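Long-range contacts in beta 1-3 glucanase (Clostridium beijerinckii NCIMB 8052, PDB 5H4E), which probably hydrolyses beta-1,3-glucan chains, as a family 64 glycoside hydrolase domain: residues N23-V31 / Y77-A87; I54-K65 / K103-Q111. All coordinates share one frame; numbering follows the deposited sequence.

Contact 1. Residues N23-V31 / Y77-A87; sequences NDQIYWAIV and YFCKASQQSYA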
loop_
_atom_site.group_PDB
_atom_site.type_symbol
_atom_site.label_atom_id
_atom_site.label_comp_id
_atom_site.label_asym_id
_atom_site.label_seq_id
_atom_site.Cartn_x
_atom_site.Cartn_y
_atom_site.Cartn_z
ATOM N N ASN A 23 15.381 7.904 -19.183
ATOM C CA ASN A 23 15.671 8.295 -17.808
ATOM C C ASN A 23 15.443 9.789 -17.570
ATOM O O ASN A 23 15.206 10.232 -16.440
ATOM C CB ASN A 23 17.104 7.912 -17.439
ATOM C CG ASN A 23 17.261 6.425 -17.202
ATOM O OD1 ASN A 23 16.308 5.667 -17.341
ATOM N ND2 ASN A 23 18.464 5.999 -16.849
ATOM N N ASP A 24 15.506 10.564 -18.646
ATOM C CA ASP A 24 15.181 11.981 -18.597
ATOM C C ASP A 24 13.669 12.211 -18.427
ATOM O O ASP A 24 13.230 13.338 -18.212
ATOM C CB ASP A 24 15.679 12.673 -19.870
ATOM C CG ASP A 24 15.847 14.161 -19.694
ATOM O OD1 ASP A 24 16.574 14.582 -18.761
ATOM O OD2 ASP A 24 15.246 14.914 -20.486
ATOM N N GLN A 25 12.885 11.137 -18.515
ATOM C CA GLN A 25 11.430 11.231 -18.393
ATOM C C GLN A 25 10.898 10.503 -17.152
ATOM O O GLN A 25 9.687 10.315 -16.994
ATOM C CB GLN A 25 10.768 10.670 -19.648
ATOM C CG GLN A 25 11.146 11.446 -20.902
ATOM C CD GLN A 25 10.691 10.778 -22.178
ATOM O OE1 GLN A 25 10.672 9.551 -22.278
ATOM N NE2 GLN A 25 10.325 11.589 -23.173
ATOM N N ILE A 26 11.813 10.092 -16.285
ATOM C CA ILE A 26 11.444 9.415 -15.046
ATOM C C ILE A 26 11.841 10.296 -13.870
ATOM O O ILE A 26 12.976 10.756 -13.800
ATOM C CB ILE A 26 12.122 8.043 -14.948
ATOM C CG1 ILE A 26 11.659 7.148 -16.102
ATOM C CG2 ILE A 26 11.818 7.380 -13.597
ATOM C CD1 ILE A 26 12.422 5.822 -16.185
ATOM N N TYR A 27 10.906 10.539 -12.958
ATOM C CA TYR A 27 11.159 11.419 -11.822
ATOM C C TYR A 27 10.988 10.693 -10.500
ATOM O O TYR A 27 10.007 9.987 -10.323
ATOM C CB TYR A 27 10.212 12.609 -11.848
ATOM C CG TYR A 27 10.316 13.460 -13.091
ATOM C CD1 TYR A 27 10.948 14.703 -13.045
ATOM C CD2 TYR A 27 9.773 13.039 -14.305
ATOM C CE1 TYR A 27 11.047 15.500 -14.172
ATOM C CE2 TYR A 27 9.870 13.844 -15.453
ATOM C CZ TYR A 27 10.507 15.073 -15.367
ATOM O OH TYR A 27 10.616 15.893 -16.474
ATOM N N TRP A 28 11.915 10.879 -9.563
ATOM C CA TRP A 28 11.715 10.313 -8.233
ATOM C C TRP A 28 11.837 11.349 -7.117
ATOM O O TRP A 28 12.557 12.349 -7.246
ATOM C CB TRP A 28 12.697 9.171 -7.984
ATOM C CG TRP A 28 14.123 9.606 -7.928
ATOM C CD1 TRP A 28 15.009 9.650 -8.970
ATOM C CD2 TRP A 28 14.838 10.044 -6.777
ATOM N NE1 TRP A 28 16.230 10.087 -8.531
ATOM C CE2 TRP A 28 16.150 10.344 -7.189
ATOM C CE3 TRP A 28 14.499 10.216 -5.432
ATOM C CZ2 TRP A 28 17.116 10.809 -6.312
ATOM C CZ3 TRP A 28 15.466 10.677 -4.562
ATOM C CH2 TRP A 28 16.759 10.963 -5.006
ATOM N N ALA A 29 11.115 11.094 -6.031
ATOM C CA ALA A 29 11.209 11.860 -4.795
ATOM C C ALA A 29 10.964 10.910 -3.632
ATOM O O ALA A 29 10.139 10.004 -3.742
ATOM C CB ALA A 29 10.191 13.009 -4.779
ATOM N N ILE A 30 11.684 11.087 -2.528
ATOM C CA ILE A 30 11.397 10.308 -1.317
ATOM C C ILE A 30 10.923 11.236 -0.208
ATOM O O ILE A 30 11.620 12.185 0.150
ATOM C CB ILE A 30 12.623 9.532 -0.812
ATOM C CG1 ILE A 30 13.120 8.565 -1.893
ATOM C CG2 ILE A 30 12.285 8.767 0.460
ATOM C CD1 ILE A 30 14.439 7.887 -1.524
ATOM N N VAL A 31 9.750 10.945 0.336
ATOM C CA VAL A 31 9.201 11.714 1.436
ATOM C C VAL A 31 8.919 10.783 2.601
ATOM O O VAL A 31 8.573 9.618 2.406
ATOM C CB VAL A 31 7.925 12.462 1.008
ATOM C CG1 VAL A 31 8.265 13.480 -0.062
ATOM C CG2 VAL A 31 6.880 11.483 0.485
ATOM N N TYR A 77 10.220 18.294 -4.987
ATOM C CA TYR A 77 11.218 17.458 -4.357
ATOM C C TYR A 77 11.747 16.405 -5.321
ATOM O O TYR A 77 12.518 15.531 -4.922
ATOM C CB TYR A 77 10.633 16.777 -3.123
ATOM C CG TYR A 77 10.145 17.703 -2.021
ATOM C CD1 TYR A 77 10.740 18.941 -1.784
ATOM C CD2 TYR A 77 9.099 17.313 -1.200
ATOM C CE1 TYR A 77 10.284 19.771 -0.754
ATOM C CE2 TYR A 77 8.654 18.107 -0.179
ATOM C CZ TYR A 77 9.239 19.337 0.044
ATOM O OH TYR A 77 8.759 20.106 1.081
ATOM N N PHE A 78 11.335 16.497 -6.586
ATOM C CA PHE A 78 11.621 15.460 -7.574
ATOM C C PHE A 78 12.937 15.653 -8.299
ATOM O O PHE A 78 13.435 16.776 -8.430
ATOM C CB PHE A 78 10.471 15.380 -8.587
ATOM C CG PHE A 78 9.278 14.660 -8.050
ATOM C CD1 PHE A 78 9.108 13.301 -8.292
ATOM C CD2 PHE A 78 8.367 15.311 -7.238
ATOM C CE1 PHE A 78 8.017 12.618 -7.764
ATOM C CE2 PHE A 78 7.279 14.634 -6.716
ATOM C CZ PHE A 78 7.111 13.284 -6.978
ATOM N N CYS A 79 13.484 14.534 -8.765
ATOM C CA CYS A 79 14.752 14.490 -9.489
ATOM C C CYS A 79 14.627 13.576 -10.708
ATOM O O CYS A 79 14.065 12.488 -10.601
ATOM C CB CYS A 79 15.873 14.005 -8.557
ATOM S SG CYS A 79 17.510 13.803 -9.330
ATOM N N LYS A 80 15.126 14.008 -11.864
ATOM C CA LYS A 80 15.128 13.150 -13.054
ATOM C C LYS A 80 16.126 12.012 -12.877
ATOM O O LYS A 80 17.212 12.228 -12.344
ATOM C CB LYS A 80 15.489 13.943 -14.317
ATOM C CG LYS A 80 14.426 14.920 -14.807
ATOM C CD LYS A 80 14.898 15.696 -16.044
ATOM C CE LYS A 80 13.775 16.594 -16.556
ATOM N NZ LYS A 80 13.975 17.126 -17.944
ATOM N N ALA A 81 15.779 10.813 -13.343
ATOM C CA ALA A 81 16.717 9.694 -13.292
ATOM C C ALA A 81 18.007 10.032 -14.054
ATOM O O ALA A 81 19.090 9.537 -13.723
ATOM C CB ALA A 81 16.088 8.432 -13.850
ATOM N N SER A 82 17.893 10.896 -15.058
ATOM C CA SER A 82 19.053 11.273 -15.855
ATOM C C SER A 82 20.021 12.164 -15.071
ATOM O O SER A 82 21.223 12.124 -15.318
ATOM C CB SER A 82 18.603 11.959 -17.149
ATOM O OG SER A 82 17.872 13.136 -16.875
ATOM N N GLN A 83 19.507 12.953 -14.129
ATOM C CA GLN A 83 20.359 13.706 -13.201
ATOM C C GLN A 83 20.998 12.778 -12.167
ATOM O O GLN A 83 22.203 12.805 -11.962
ATOM C CB GLN A 83 19.577 14.806 -12.476
ATOM C CG GLN A 83 20.387 15.468 -11.349
ATOM C CD GLN A 83 19.760 16.755 -10.803
ATOM O OE1 GLN A 83 18.640 17.116 -11.163
ATOM N NE2 GLN A 83 20.486 17.444 -9.924
ATOM N N GLN A 84 20.181 11.962 -11.508
ATOM C CA GLN A 84 20.696 10.964 -10.582
ATOM C C GLN A 84 19.699 9.805 -10.522
ATOM O O GLN A 84 18.530 10.014 -10.202
ATOM C CB GLN A 84 20.918 11.557 -9.192
ATOM C CG GLN A 84 21.581 10.586 -8.202
ATOM C CD GLN A 84 22.042 11.266 -6.928
ATOM O OE1 GLN A 84 22.834 12.210 -6.963
ATOM N NE2 GLN A 84 21.539 10.795 -5.789
ATOM N N SER A 85 20.161 8.604 -10.851
ATOM C CA SER A 85 19.264 7.467 -11.050
ATOM C C SER A 85 19.030 6.677 -9.769
ATOM O O SER A 85 18.279 5.701 -9.754
ATOM C CB SER A 85 19.825 6.533 -12.122
ATOM O OG SER A 85 21.051 5.951 -11.680
ATOM N N TYR A 86 19.684 7.102 -8.699
ATOM C CA TYR A 86 19.639 6.389 -7.431
ATOM C C TYR A 86 19.440 7.379 -6.288
ATOM O O TYR A 86 19.759 8.562 -6.413
ATOM C CB TYR A 86 20.926 5.589 -7.216
ATOM C CG TYR A 86 22.154 6.474 -7.309
ATOM C CD1 TYR A 86 22.768 6.708 -8.535
ATOM C CD2 TYR A 86 22.663 7.122 -6.182
ATOM C CE1 TYR A 86 23.878 7.551 -8.637
ATOM C CE2 TYR A 86 23.775 7.972 -6.273
ATOM C CZ TYR A 86 24.375 8.175 -7.504
ATOM O OH TYR A 86 25.471 8.999 -7.609
ATOM N N ALA A 87 18.927 6.872 -5.174
ATOM C CA ALA A 87 18.789 7.632 -3.943
ATOM C C ALA A 87 19.566 6.972 -2.804
ATOM O O ALA A 87 19.691 5.742 -2.760
ATOM C CB ALA A 87 17.323 7.758 -3.575
HETATM O O HOH W 1 20.570 7.596 -16.212
HETATM O O HOH W 2 14.494 13.811 -5.462
#
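W28 holds CG between its backbone N and carbonyl carbon (chi1 66°), which turns the indole onto C79 and residues 84-87. With chi1 at -71° and an extended chain beyond CG, K80 runs beside Y27 in the same direction. The indole lies between two methyl or methylene groups: C79 CB over one face and A87 CB over the other. A87 CB sits 3.9 Å from the centroid of the six-membered ring. At the edge, W28 NE1 donates to Q84 O at 2.8 Å, nearly straight (168°) and in the ring plane. The bond and the two flanking carbons together restrain the indole. Q84 NE2 bonds Y86 O and L45 O, bracing the chain that offers Q84 O. A29 CB stands over the centre of the F78 ring, 3.5 Å from its centroid. The backbones of W28 and C79 bond both ways as an antiparallel pair, and A81 N donates to I26 O. At the outer end, S82 OG gives a 2.7 Å bond to D24 OD1, on the anti lone pair. The salt bridge from D24 OD2 to K80 NZ is long, 3.6 Å. Strand 26-33 pairs with strands 79-80 and 95-101 in the large antiparallel sheet. I26 and I30 pack on strand 9-16 of the neighbouring sheet.

Contact 2. Residues I54-K65 / K103-Q111; sequences ISDNDAAGHLTK and KPLYIKVNQ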
loop_
_atom_site.group_PDB
_atom_site.type_symbol
_atom_site.label_atom_id
_atom_site.label_comp_id
_atom_site.label_asym_id
_atom_site.label_seq_id
_atom_site.Cartn_x
_atom_site.Cartn_y
_atom_site.Cartn_z
ATOM N N ILE A 54 6.378 24.718 4.651
ATOM C CA ILE A 54 5.305 25.304 3.831
ATOM C C ILE A 54 5.820 26.224 2.712
ATOM O O ILE A 54 5.221 26.324 1.644
ATOM C CB ILE A 54 4.304 26.101 4.704
ATOM C CG1 ILE A 54 3.044 26.420 3.906
ATOM C CG2 ILE A 54 4.926 27.384 5.251
ATOM C CD1 ILE A 54 2.098 25.259 3.837
ATOM N N SER A 55 6.954 26.871 2.944
ATOM C CA SER A 55 7.515 27.788 1.967
ATOM C C SER A 55 8.054 27.080 0.719
ATOM O O SER A 55 8.337 27.721 -0.289
ATOM C CB SER A 55 8.612 28.631 2.629
ATOM O OG SER A 55 9.246 27.927 3.686
ATOM N N ASP A 56 8.179 25.756 0.778
ATOM C CA ASP A 56 8.686 24.984 -0.358
ATOM C C ASP A 56 7.769 25.029 -1.584
ATOM O O ASP A 56 8.235 24.874 -2.713
ATOM C CB ASP A 56 8.926 23.528 0.056
ATOM C CG ASP A 56 10.156 23.371 0.932
ATOM O OD1 ASP A 56 11.123 24.133 0.709
ATOM O OD2 ASP A 56 10.156 22.502 1.838
ATOM N N ASN A 57 6.476 25.254 -1.364
ATOM C CA ASN A 57 5.517 25.350 -2.468
ATOM C C ASN A 57 5.840 26.503 -3.424
ATOM O O ASN A 57 5.551 26.433 -4.619
ATOM C CB ASN A 57 4.096 25.518 -1.927
ATOM C CG ASN A 57 3.600 24.295 -1.184
ATOM O OD1 ASN A 57 3.980 23.161 -1.489
ATOM N ND2 ASN A 57 2.738 24.517 -0.205
ATOM N N ASP A 58 6.457 27.559 -2.901
ATOM C CA ASP A 58 6.673 28.778 -3.685
ATOM C C ASP A 58 8.135 29.050 -4.020
ATOM O O ASP A 58 8.432 29.958 -4.799
ATOM C CB ASP A 58 6.110 29.988 -2.939
ATOM C CG ASP A 58 4.627 29.883 -2.694
ATOM O OD1 ASP A 58 3.897 29.530 -3.645
ATOM O OD2 ASP A 58 4.193 30.157 -1.551
ATOM N N ALA A 59 9.040 28.271 -3.436
ATOM C CA ALA A 59 10.473 28.455 -3.653
ATOM C C ALA A 59 10.866 28.309 -5.126
ATOM O O ALA A 59 10.083 27.834 -5.943
ATOM C CB ALA A 59 11.261 27.468 -2.794
ATOM N N ALA A 60 12.082 28.734 -5.455
ATOM C CA ALA A 60 12.601 28.661 -6.821
ATOM C C ALA A 60 12.521 27.253 -7.409
ATOM O O ALA A 60 12.947 26.278 -6.782
ATOM C CB ALA A 60 14.051 29.160 -6.863
ATOM N N GLY A 61 11.988 27.161 -8.625
ATOM C CA GLY A 61 11.855 25.889 -9.313
ATOM C C GLY A 61 10.617 25.102 -8.927
ATOM O O GLY A 61 10.536 23.904 -9.175
ATOM N N HIS A 62 9.646 25.771 -8.316
ATOM C CA HIS A 62 8.430 25.091 -7.896
ATOM C C HIS A 62 7.549 24.787 -9.095
ATOM O O HIS A 62 7.794 25.268 -10.204
ATOM C CB HIS A 62 7.641 25.919 -6.883
ATOM C CG HIS A 62 7.052 27.181 -7.443
ATOM N ND1 HIS A 62 5.976 27.187 -8.317
ATOM C CD2 HIS A 62 7.353 28.486 -7.230
ATOM C CE1 HIS A 62 5.675 28.432 -8.643
ATOM N NE2 HIS A 62 6.490 29.241 -7.984
ATOM N N LEU A 63 6.519 23.979 -8.867
ATOM C CA LEU A 63 5.615 23.584 -9.926
ATOM C C LEU A 63 4.346 24.409 -9.842
ATOM O O LEU A 63 3.974 24.879 -8.773
ATOM C CB LEU A 63 5.298 22.082 -9.825
ATOM C CG LEU A 63 6.484 21.119 -9.956
ATOM C CD1 LEU A 63 6.087 19.669 -9.579
ATOM C CD2 LEU A 63 7.046 21.164 -11.368
ATOM N N THR A 64 3.683 24.582 -10.976
ATOM C CA THR A 64 2.396 25.258 -10.995
ATOM C C THR A 64 1.431 24.481 -11.878
ATOM O O THR A 64 1.822 23.936 -12.914
ATOM C CB THR A 64 2.529 26.700 -11.493
ATOM O OG1 THR A 64 3.560 27.356 -10.749
ATOM C CG2 THR A 64 1.221 27.461 -11.310
ATOM N N LYS A 65 0.173 24.409 -11.457
ATOM C CA LYS A 65 -0.833 23.670 -12.215
ATOM C C LYS A 65 -2.196 24.343 -12.110
ATOM O O LYS A 65 -2.601 24.779 -11.028
ATOM C CB LYS A 65 -0.909 22.220 -11.720
ATOM C CG LYS A 65 -2.022 21.382 -12.340
ATOM C CD LYS A 65 -1.709 20.966 -13.765
ATOM C CE LYS A 65 -2.786 20.010 -14.297
ATOM N NZ LYS A 65 -2.743 19.875 -15.795
ATOM N N LYS A 103 6.310 13.491 -16.238
ATOM C CA LYS A 103 6.411 14.717 -15.459
ATOM C C LYS A 103 6.415 14.358 -13.985
ATOM O O LYS A 103 5.985 13.263 -13.610
ATOM C CB LYS A 103 5.258 15.680 -15.780
ATOM C CG LYS A 103 3.890 15.048 -15.672
ATOM C CD LYS A 103 2.824 16.073 -15.286
ATOM C CE LYS A 103 2.497 17.036 -16.400
ATOM N NZ LYS A 103 1.491 18.066 -15.971
ATOM N N PRO A 104 6.929 15.257 -13.137
ATOM C CA PRO A 104 6.896 14.970 -11.707
ATOM C C PRO A 104 5.489 15.125 -11.151
ATOM O O PRO A 104 4.629 15.742 -11.780
ATOM C CB PRO A 104 7.840 16.025 -11.118
ATOM C CG PRO A 104 7.730 17.159 -12.074
ATOM C CD PRO A 104 7.633 16.522 -13.424
ATOM N N LEU A 105 5.267 14.580 -9.967
ATOM C CA LEU A 105 3.989 14.737 -9.289
ATOM C C LEU A 105 3.900 16.129 -8.684
ATOM O O LEU A 105 4.925 16.783 -8.451
ATOM C CB LEU A 105 3.820 13.666 -8.210
ATOM C CG LEU A 105 3.798 12.235 -8.756
ATOM C CD1 LEU A 105 3.621 11.234 -7.637
ATOM C CD2 LEU A 105 2.650 12.133 -9.743
ATOM N N TYR A 106 2.674 16.591 -8.465
ATOM C CA TYR A 106 2.442 17.857 -7.774
ATOM C C TYR A 106 2.110 17.610 -6.305
ATOM O O TYR A 106 0.979 17.236 -5.972
ATOM C CB TYR A 106 1.302 18.633 -8.422
ATOM C CG TYR A 106 1.492 18.970 -9.875
ATOM C CD1 TYR A 106 2.180 20.117 -10.267
ATOM C CD2 TYR A 106 0.956 18.161 -10.863
ATOM C CE1 TYR A 106 2.344 20.434 -11.601
ATOM C CE2 TYR A 106 1.112 18.466 -12.203
ATOM C CZ TYR A 106 1.801 19.609 -12.567
ATOM O OH TYR A 106 1.949 19.906 -13.900
ATOM N N ILE A 107 3.095 17.811 -5.432
ATOM C CA ILE A 107 2.912 17.582 -4.007
ATOM C C ILE A 107 2.784 18.904 -3.242
ATOM O O ILE A 107 3.718 19.708 -3.224
ATOM C CB ILE A 107 4.088 16.757 -3.431
ATOM C CG1 ILE A 107 4.092 15.347 -4.049
ATOM C CG2 ILE A 107 4.019 16.719 -1.921
ATOM C CD1 ILE A 107 5.267 14.483 -3.619
ATOM N N LYS A 108 1.627 19.118 -2.619
ATOM C CA LYS A 108 1.360 20.323 -1.825
ATOM C C LYS A 108 1.794 20.167 -0.363
ATOM O O LYS A 108 1.255 19.326 0.358
ATOM C CB LYS A 108 -0.135 20.664 -1.880
ATOM C CG LYS A 108 -0.537 22.000 -1.244
ATOM C CD LYS A 108 -0.133 23.166 -2.129
ATOM C CE LYS A 108 -0.896 24.440 -1.776
ATOM N NZ LYS A 108 -0.683 25.484 -2.831
ATOM N N VAL A 109 2.749 20.981 0.084
ATOM C CA VAL A 109 3.131 20.967 1.498
ATOM C C VAL A 109 2.111 21.786 2.290
ATOM O O VAL A 109 1.627 22.811 1.810
ATOM C CB VAL A 109 4.558 21.534 1.739
ATOM C CG1 VAL A 109 4.935 21.422 3.225
ATOM C CG2 VAL A 109 5.580 20.813 0.875
ATOM N N ASN A 110 1.784 21.336 3.495
ATOM C CA ASN A 110 0.717 21.960 4.272
ATOM C C ASN A 110 0.958 21.944 5.781
ATOM O O ASN A 110 2.105 21.885 6.234
ATOM C CB ASN A 110 -0.611 21.267 3.963
ATOM C CG ASN A 110 -0.571 19.768 4.217
ATOM O OD1 ASN A 110 0.104 19.292 5.131
ATOM N ND2 ASN A 110 -1.299 19.014 3.402
ATOM N N GLN A 111 -0.142 22.016 6.534
ATOM C CA GLN A 111 -0.182 21.734 7.968
ATOM C C GLN A 111 -1.366 20.793 8.263
ATOM O O GLN A 111 -2.517 21.101 7.925
ATOM C CB GLN A 111 -0.307 23.020 8.807
ATOM C CG GLN A 111 -0.796 22.731 10.234
ATOM C CD GLN A 111 -1.046 23.965 11.087
ATOM O OE1 GLN A 111 -0.201 24.858 11.182
ATOM N NE2 GLN A 111 -2.207 24.005 11.743
HETATM O O HOH W 3 3.695 21.723 -14.761
HETATM O O HOH W 4 -1.014 16.866 -15.846
HETATM O O HOH W 5 -0.136 20.318 -16.923
#
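N57 presents its side-chain amide to the backbone of V109 and makes two hydrogen bonds there. V109 N donates to N57 OD1 at 3.0 Å, in the carbonyl plane and on a lone pair. N57 ND2 returns a 2.9 Å bond to V109 O, which lies close to the amide plane. The pair holds the amide flat and fixes its rotation. N57 is buried, and both polar atoms of its amide are used in this pair. With CG anti to the carbonyl carbon (chi1 -67°), the amide reaches toward residues 108-109. V109 CG1 lies against the I54 backbone.

The second packed patch is apolar. L63 CD1 touches P104 CG at 3.9 Å and also meets L105 O. L63 CB approaches Y106 CD1 at 3.7 Å. K65 CB lies over one face of the Y106 ring, 3.9 Å from its centroid. Y74 of the paired strand 70-74 also meets this ring.

Waters gather at the hydroxyl end of Y106. K103 NZ bonds to Y106 OH at 2.8 Å, in the ring plane. A water also binds Y106 OH and reaches T64 O weakly. The loose side lies at the ammonium groups of K65 and K103, 4.6 Å apart. One water accepts firmly from both; another is held well by K103 but weakly by K65. At the other end, the exposed I54 touches V109 O and N110 CA with its CD1.

The contact joins a 3-10 segment, 54-57, and the start of the hairpin 63-67/70-74 to strand 108-111, which pairs with 117-120, and to the chain before it. Between its two parts, a type II beta turn runs from A59 to H62. The N57 amide bonds both N and O of V109, as a neighbouring strand's backbone would.

Both contacts are partly buried and lie on the same side of the chain's centre. They touch directly: Y77 OH probably bonds D56 OD2, the F78 ring packs on L105, and Y27 meets K103. Their segments alternate along the chain. Contact 1 belongs to the large antiparallel sheet and is built mainly from backbone pairing and a sandwiched indole. Contact 2 has no strand pairing between its segments. It joins a 3-10 segment and strand 63-67 to segment 103-111, through an amide-backbone pair and a tyrosine with lysines around it. The polar rim of contact 1 is an acid with a serine and a lysine; that of contact 2 is two lysines bridged by water.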